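Local coordinates for protein alpha-L-arabinosidase (Xanthomonas axonopodis pv. citri, PDB 6D25) that probably hydrolyses alpha-L-arabinofuranosyl side groups from arabinoxylans, including di-substituted internal units, as a trimeric family GH51 arabinofuranosidase, at residues V83-P97 with F139-A153. Sequence-based numbering, arbitrary orientation.
Sequences VAALKAIAVPNIRWP and FMDFTELLGTQAYIA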
loop_
_atom_site.group_PDB
_atom_site.type_symbol
_atom_site.label_atom_id
_atom_site.label_comp_id
_atom_site.label_asym_id
_atom_site.label_seq_id
_atom_site.Cartn_x
_atom_site.Cartn_y
_atom_site.Cartn_z
ATOM N N VAL A 83 16.496 -35.131 -9.043
ATOM C CA VAL A 83 17.749 -34.476 -8.728
ATOM C C VAL A 83 18.800 -34.832 -9.791
ATOM O O VAL A 83 19.473 -33.938 -10.327
ATOM C CB VAL A 83 18.240 -34.823 -7.302
ATOM C CG1 VAL A 83 19.679 -34.395 -7.071
ATOM C CG2 VAL A 83 17.327 -34.200 -6.267
ATOM N N ALA A 84 18.939 -36.128 -10.095
ATOM C CA ALA A 84 19.965 -36.552 -11.021
ATOM C C ALA A 84 19.691 -35.968 -12.420
ATOM O O ALA A 84 20.612 -35.499 -13.133
ATOM C CB ALA A 84 20.043 -38.051 -11.018
ATOM N N ALA A 85 18.432 -35.989 -12.831
ATOM C CA ALA A 85 18.082 -35.521 -14.167
ATOM C C ALA A 85 18.342 -34.010 -14.314
ATOM O O ALA A 85 18.818 -33.540 -15.347
ATOM C CB ALA A 85 16.658 -35.883 -14.462
ATOM N N LEU A 86 18.035 -33.235 -13.288
ATOM C CA LEU A 86 18.234 -31.798 -13.377
ATOM C C LEU A 86 19.731 -31.463 -13.298
ATOM O O LEU A 86 20.209 -30.555 -14.000
ATOM C CB LEU A 86 17.450 -31.092 -12.268
ATOM C CG LEU A 86 15.925 -31.212 -12.398
ATOM C CD1 LEU A 86 15.260 -30.617 -11.182
ATOM C CD2 LEU A 86 15.427 -30.521 -13.673
ATOM N N LYS A 87 20.479 -32.187 -12.471
ATOM C CA LYS A 87 21.938 -31.981 -12.450
ATOM C C LYS A 87 22.529 -32.247 -13.843
ATOM O O LYS A 87 23.451 -31.542 -14.250
ATOM C CB LYS A 87 22.610 -32.884 -11.414
ATOM C CG LYS A 87 22.391 -32.406 -9.993
ATOM C CD LYS A 87 23.045 -33.282 -8.956
ATOM C CE LYS A 87 24.535 -33.014 -8.894
ATOM N NZ LYS A 87 25.119 -33.733 -7.751
ATOM N N ALA A 88 22.011 -33.249 -14.547
ATOM C CA ALA A 88 22.613 -33.646 -15.823
ATOM C C ALA A 88 22.411 -32.552 -16.889
ATOM O O ALA A 88 23.173 -32.537 -17.846
ATOM C CB ALA A 88 22.043 -34.970 -16.305
ATOM N N ILE A 89 21.444 -31.652 -16.746
ATOM C CA ILE A 89 21.315 -30.550 -17.740
ATOM C C ILE A 89 21.871 -29.228 -17.178
ATOM O O ILE A 89 21.723 -28.170 -17.837
ATOM C CB ILE A 89 19.872 -30.407 -18.256
ATOM C CG1 ILE A 89 18.865 -30.155 -17.149
ATOM C CG2 ILE A 89 19.493 -31.596 -19.097
ATOM C CD1 ILE A 89 17.510 -29.656 -17.636
ATOM N N ALA A 90 22.526 -29.279 -16.017
ATOM C CA ALA A 90 23.194 -28.117 -15.398
ATOM C C ALA A 90 22.229 -26.914 -15.296
ATOM O O ALA A 90 22.468 -25.831 -15.819
ATOM C CB ALA A 90 24.468 -27.763 -16.162
ATOM N N VAL A 91 21.125 -27.112 -14.606
ATOM C CA VAL A 91 20.168 -26.042 -14.372
ATOM C C VAL A 91 20.914 -24.833 -13.795
ATOM O O VAL A 91 21.568 -24.955 -12.780
ATOM C CB VAL A 91 19.030 -26.503 -13.454
ATOM C CG1 VAL A 91 18.133 -25.333 -13.096
ATOM C CG2 VAL A 91 18.215 -27.639 -14.058
ATOM N N PRO A 92 20.743 -23.647 -14.394
ATOM C CA PRO A 92 21.508 -22.468 -13.941
ATOM C C PRO A 92 20.844 -21.693 -12.791
ATOM O O PRO A 92 21.521 -21.129 -11.905
ATOM C CB PRO A 92 21.563 -21.575 -15.193
ATOM C CG PRO A 92 20.253 -21.878 -15.897
ATOM C CD PRO A 92 20.077 -23.377 -15.668
ATOM N N ASN A 93 19.517 -21.654 -12.801
ATOM C CA ASN A 93 18.719 -21.032 -11.710
ATOM C C ASN A 93 17.320 -21.633 -11.747
ATOM O O ASN A 93 16.886 -22.147 -12.802
ATOM C CB ASN A 93 18.694 -19.508 -11.793
ATOM C CG ASN A 93 17.707 -18.963 -12.796
ATOM O OD1 ASN A 93 16.483 -18.964 -12.547
ATOM N ND2 ASN A 93 18.215 -18.422 -13.894
ATOM N N ILE A 94 16.658 -21.585 -10.596
ATOM C CA ILE A 94 15.246 -21.918 -10.488
ATOM C C ILE A 94 14.527 -20.748 -9.820
ATOM O O ILE A 94 14.928 -20.325 -8.711
ATOM C CB ILE A 94 15.011 -23.198 -9.667
ATOM C CG1 ILE A 94 15.762 -24.400 -10.240
ATOM C CG2 ILE A 94 13.502 -23.465 -9.563
ATOM C CD1 ILE A 94 15.704 -25.641 -9.349
ATOM N N ARG A 95 13.461 -20.290 -10.460
ATOM C CA ARG A 95 12.562 -19.279 -9.880
ATOM C C ARG A 95 11.489 -19.973 -9.039
ATOM O O ARG A 95 10.873 -20.942 -9.496
ATOM C CB ARG A 95 11.896 -18.424 -10.961
ATOM C CG ARG A 95 11.013 -17.360 -10.324
ATOM C CD ARG A 95 10.461 -16.155 -11.081
ATOM N NE ARG A 95 9.604 -16.502 -12.134
ATOM C CZ ARG A 95 8.458 -15.902 -12.486
ATOM N NH1 ARG A 95 7.846 -14.936 -11.780
ATOM N NH2 ARG A 95 7.905 -16.357 -13.589
ATOM N N TRP A 96 11.294 -19.494 -7.821
ATOM C CA TRP A 96 10.388 -20.071 -6.850
ATOM C C TRP A 96 9.944 -18.979 -5.878
ATOM O O TRP A 96 10.758 -18.104 -5.585
ATOM C CB TRP A 96 11.106 -21.231 -6.133
ATOM C CG TRP A 96 10.423 -21.787 -4.929
ATOM C CD1 TRP A 96 9.579 -22.861 -4.901
ATOM C CD2 TRP A 96 10.553 -21.358 -3.565
ATOM N NE1 TRP A 96 9.174 -23.110 -3.618
ATOM C CE2 TRP A 96 9.740 -22.208 -2.785
ATOM C CE3 TRP A 96 11.250 -20.334 -2.924
ATOM C CZ2 TRP A 96 9.599 -22.052 -1.412
ATOM C CZ3 TRP A 96 11.139 -20.193 -1.552
ATOM C CH2 TRP A 96 10.297 -21.021 -0.811
ATOM N N PRO A 97 8.715 -18.988 -5.344
ATOM C CA PRO A 97 7.679 -20.017 -5.505
ATOM C C PRO A 97 6.546 -19.666 -6.483
ATOM O O PRO A 97 5.493 -20.322 -6.499
ATOM C CB PRO A 97 7.114 -20.113 -4.085
ATOM C CG PRO A 97 7.146 -18.679 -3.609
ATOM C CD PRO A 97 8.433 -18.152 -4.192
ATOM N N PHE A 139 13.570 -25.362 -0.258
ATOM C CA PHE A 139 13.934 -24.878 -1.584
ATOM C C PHE A 139 15.425 -24.488 -1.631
ATOM O O PHE A 139 16.166 -24.881 -2.587
ATOM C CB PHE A 139 13.072 -23.702 -2.029
ATOM C CG PHE A 139 13.541 -23.106 -3.318
ATOM C CD1 PHE A 139 13.391 -23.797 -4.515
ATOM C CD2 PHE A 139 14.218 -21.903 -3.342
ATOM C CE1 PHE A 139 13.861 -23.273 -5.705
ATOM C CE2 PHE A 139 14.680 -21.377 -4.546
ATOM C CZ PHE A 139 14.497 -22.075 -5.716
ATOM N N MET A 140 15.888 -23.717 -0.657
ATOM C CA MET A 140 17.250 -23.209 -0.770
ATOM C C MET A 140 18.267 -24.352 -0.684
ATOM O O MET A 140 19.281 -24.348 -1.428
ATOM C CB MET A 140 17.537 -22.137 0.289
ATOM C CG MET A 140 16.741 -20.874 0.082
ATOM S SD MET A 140 16.983 -20.100 -1.555
ATOM C CE MET A 140 18.646 -19.498 -1.313
ATOM N N ASP A 141 18.034 -25.328 0.175
ATOM C CA ASP A 141 18.943 -26.468 0.273
ATOM C C ASP A 141 18.838 -27.324 -0.999
ATOM O O ASP A 141 19.823 -27.944 -1.402
ATOM C CB ASP A 141 18.683 -27.286 1.541
ATOM C CG ASP A 141 19.091 -26.585 2.828
ATOM O OD1 ASP A 141 19.914 -25.629 2.769
ATOM O OD2 ASP A 141 18.553 -26.989 3.878
ATOM N N PHE A 142 17.701 -27.351 -1.638
ATOM C CA PHE A 142 17.558 -28.033 -2.954
ATOM C C PHE A 142 18.440 -27.335 -4.002
ATOM O O PHE A 142 19.141 -28.043 -4.768
ATOM C CB PHE A 142 16.094 -28.035 -3.394
ATOM C CG PHE A 142 15.803 -28.674 -4.727
ATOM C CD1 PHE A 142 15.901 -30.041 -4.870
ATOM C CD2 PHE A 142 15.392 -27.914 -5.812
ATOM C CE1 PHE A 142 15.578 -30.654 -6.067
ATOM C CE2 PHE A 142 15.034 -28.541 -7.009
ATOM C CZ PHE A 142 15.162 -29.896 -7.138
ATOM N N THR A 143 18.448 -26.006 -4.024
ATOM C CA THR A 143 19.317 -25.308 -4.985
ATOM C C THR A 143 20.780 -25.682 -4.738
ATOM O O THR A 143 21.514 -25.900 -5.715
ATOM C CB THR A 143 19.132 -23.782 -5.011
ATOM O OG1 THR A 143 19.550 -23.202 -3.768
ATOM C CG2 THR A 143 17.693 -23.407 -5.332
ATOM N N GLU A 144 21.201 -25.797 -3.477
ATOM C CA GLU A 144 22.589 -26.154 -3.197
ATOM C C GLU A 144 22.867 -27.597 -3.624
ATOM O O GLU A 144 23.941 -27.858 -4.152
ATOM C CB GLU A 144 22.952 -25.932 -1.730
ATOM C CG GLU A 144 23.043 -24.456 -1.408
ATOM C CD GLU A 144 23.813 -24.081 -0.174
ATOM O OE1 GLU A 144 24.159 -25.019 0.629
ATOM O OE2 GLU A 144 24.031 -22.860 0.023
ATOM N N LEU A 145 21.905 -28.507 -3.430
ATOM C CA LEU A 145 22.104 -29.889 -3.839
ATOM C C LEU A 145 22.304 -29.962 -5.360
ATOM O O LEU A 145 23.086 -30.756 -5.826
ATOM C CB LEU A 145 20.893 -30.728 -3.409
ATOM C CG LEU A 145 20.993 -32.241 -3.648
ATOM C CD1 LEU A 145 22.126 -32.873 -2.848
ATOM C CD2 LEU A 145 19.699 -32.928 -3.268
ATOM N N LEU A 146 21.567 -29.151 -6.129
ATOM C CA LEU A 146 21.705 -29.136 -7.585
ATOM C C LEU A 146 22.939 -28.355 -8.026
ATOM O O LEU A 146 23.277 -28.449 -9.191
ATOM C CB LEU A 146 20.504 -28.470 -8.256
ATOM C CG LEU A 146 19.151 -29.200 -8.158
ATOM C CD1 LEU A 146 18.108 -28.530 -9.024
ATOM C CD2 LEU A 146 19.218 -30.640 -8.516
ATOM N N GLY A 147 23.514 -27.508 -7.174
ATOM C CA GLY A 147 24.558 -26.572 -7.589
ATOM C C GLY A 147 23.989 -25.448 -8.449
ATOM O O GLY A 147 24.714 -24.904 -9.290
ATOM N N THR A 148 22.727 -25.065 -8.243
ATOM C CA THR A 148 22.045 -24.020 -9.052
ATOM C C THR A 148 21.826 -22.750 -8.216
ATOM O O THR A 148 22.008 -22.753 -6.976
ATOM C CB THR A 148 20.726 -24.558 -9.629
ATOM O OG1 THR A 148 20.361 -23.717 -10.726
ATOM C CG2 THR A 148 19.588 -24.578 -8.619
ATOM N N GLN A 149 21.466 -21.668 -8.893
ATOM C CA GLN A 149 21.200 -20.390 -8.229
ATOM C C GLN A 149 19.711 -20.271 -7.889
ATOM O O GLN A 149 18.851 -20.710 -8.656
ATOM C CB GLN A 149 21.663 -19.228 -9.106
ATOM C CG GLN A 149 23.185 -19.119 -9.215
ATOM C CD GLN A 149 23.572 -17.917 -10.056
ATOM O OE1 GLN A 149 22.996 -17.657 -11.114
ATOM N NE2 GLN A 149 24.481 -17.106 -9.550
ATOM N N ALA A 150 19.410 -19.615 -6.771
ATOM C CA ALA A 150 18.043 -19.326 -6.358
ATOM C C ALA A 150 17.605 -17.995 -6.983
ATOM O O ALA A 150 18.311 -16.979 -6.865
ATOM C CB ALA A 150 17.989 -19.221 -4.849
ATOM N N TYR A 151 16.441 -17.995 -7.622
ATOM C CA TYR A 151 15.757 -16.824 -8.056
ATOM C C TYR A 151 14.455 -16.747 -7.239
ATOM O O TYR A 151 13.497 -17.469 -7.515
ATOM C CB TYR A 151 15.573 -16.909 -9.570
ATOM C CG TYR A 151 14.761 -15.820 -10.238
ATOM C CD1 TYR A 151 14.251 -14.735 -9.556
ATOM C CD2 TYR A 151 14.557 -15.885 -11.609
ATOM C CE1 TYR A 151 13.528 -13.761 -10.225
ATOM C CE2 TYR A 151 13.836 -14.907 -12.288
ATOM C CZ TYR A 151 13.315 -13.840 -11.597
ATOM O OH TYR A 151 12.582 -12.899 -12.253
ATOM N N ILE A 152 14.438 -15.919 -6.204
ATOM C CA ILE A 152 13.334 -15.876 -5.255
ATOM C C ILE A 152 12.305 -14.875 -5.751
ATOM O O ILE A 152 12.675 -13.758 -6.055
ATOM C CB ILE A 152 13.839 -15.483 -3.852
ATOM C CG1 ILE A 152 14.785 -16.533 -3.283
ATOM C CG2 ILE A 152 12.663 -15.196 -2.899
ATOM C CD1 ILE A 152 14.120 -17.855 -3.007
ATOM N N ALA A 153 11.035 -15.260 -5.757
ATOM C CA ALA A 153 9.911 -14.389 -6.150
ATOM C C ALA A 153 9.235 -13.865 -4.885
ATOM O O ALA A 153 8.634 -14.636 -4.136
ATOM C CB ALA A 153 8.938 -15.122 -7.028
HETATM O O HOH W 1 24.252 -33.067 -5.600
HETATM O O HOH W 2 22.787 -27.522 -12.047
#
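Val91 O is gripped by two donors: Thr148 OG1 bonds to it at 2.7 Å, standing above the carbonyl plane, and a water at 2.9 Å links it to Leu146 O. A chi1 of -161° sets the Thr148 hydroxyl opposite its own N, facing Val91, and leaves CG2 to turn to Ile94. Gln149 N bonds to Pro92 O, and a parallel ladder follows: Ile94 N to Gln149 O, Tyr151 N to Ile94 O, Trp96 N to Tyr151 O and, at 2.9 Å, Ala153 N to Trp96 O. Strands 93-96 and 149-153 are thus neighbours in the eight-stranded parallel sheet, laid side by side in chain order, of the (beta/alpha)8 barrel expected of a GH51 catalytic domain; each follows a helix packed outside.

On the face shared by Ile94 and Trp96, the Trp96 five-membered ring and the Phe139 ring form an offset stack, centroids 4.2 Å apart and planes at 10°. Each beta carbon adds a CH-pi contact, 3.6 Å from a centroid: Trp96 CB over the Phe139 ring, Phe139 CB over the indole six-membered ring. Ile152 CD1 meets the indole edge, whereas Ile94 CD1 lies 3.8 Å from both Leu146 CD1 and Phe142 CE2. Between helix segments 83-88 and 139-146, whose axes cross at -57°, Val83 CG2 and Leu86 CD1 abut the Phe142 edge.

On the opposite face, turned to the barrel interior, Arg95 CD lies over the Tyr151 ring, 3.8 Å from its centroid, and the guanidinium continues to a salt bridge with Glu324. Asn93 OD1 meets the edge of that ring and accepts a hydrogen bond from Asn370 ND2.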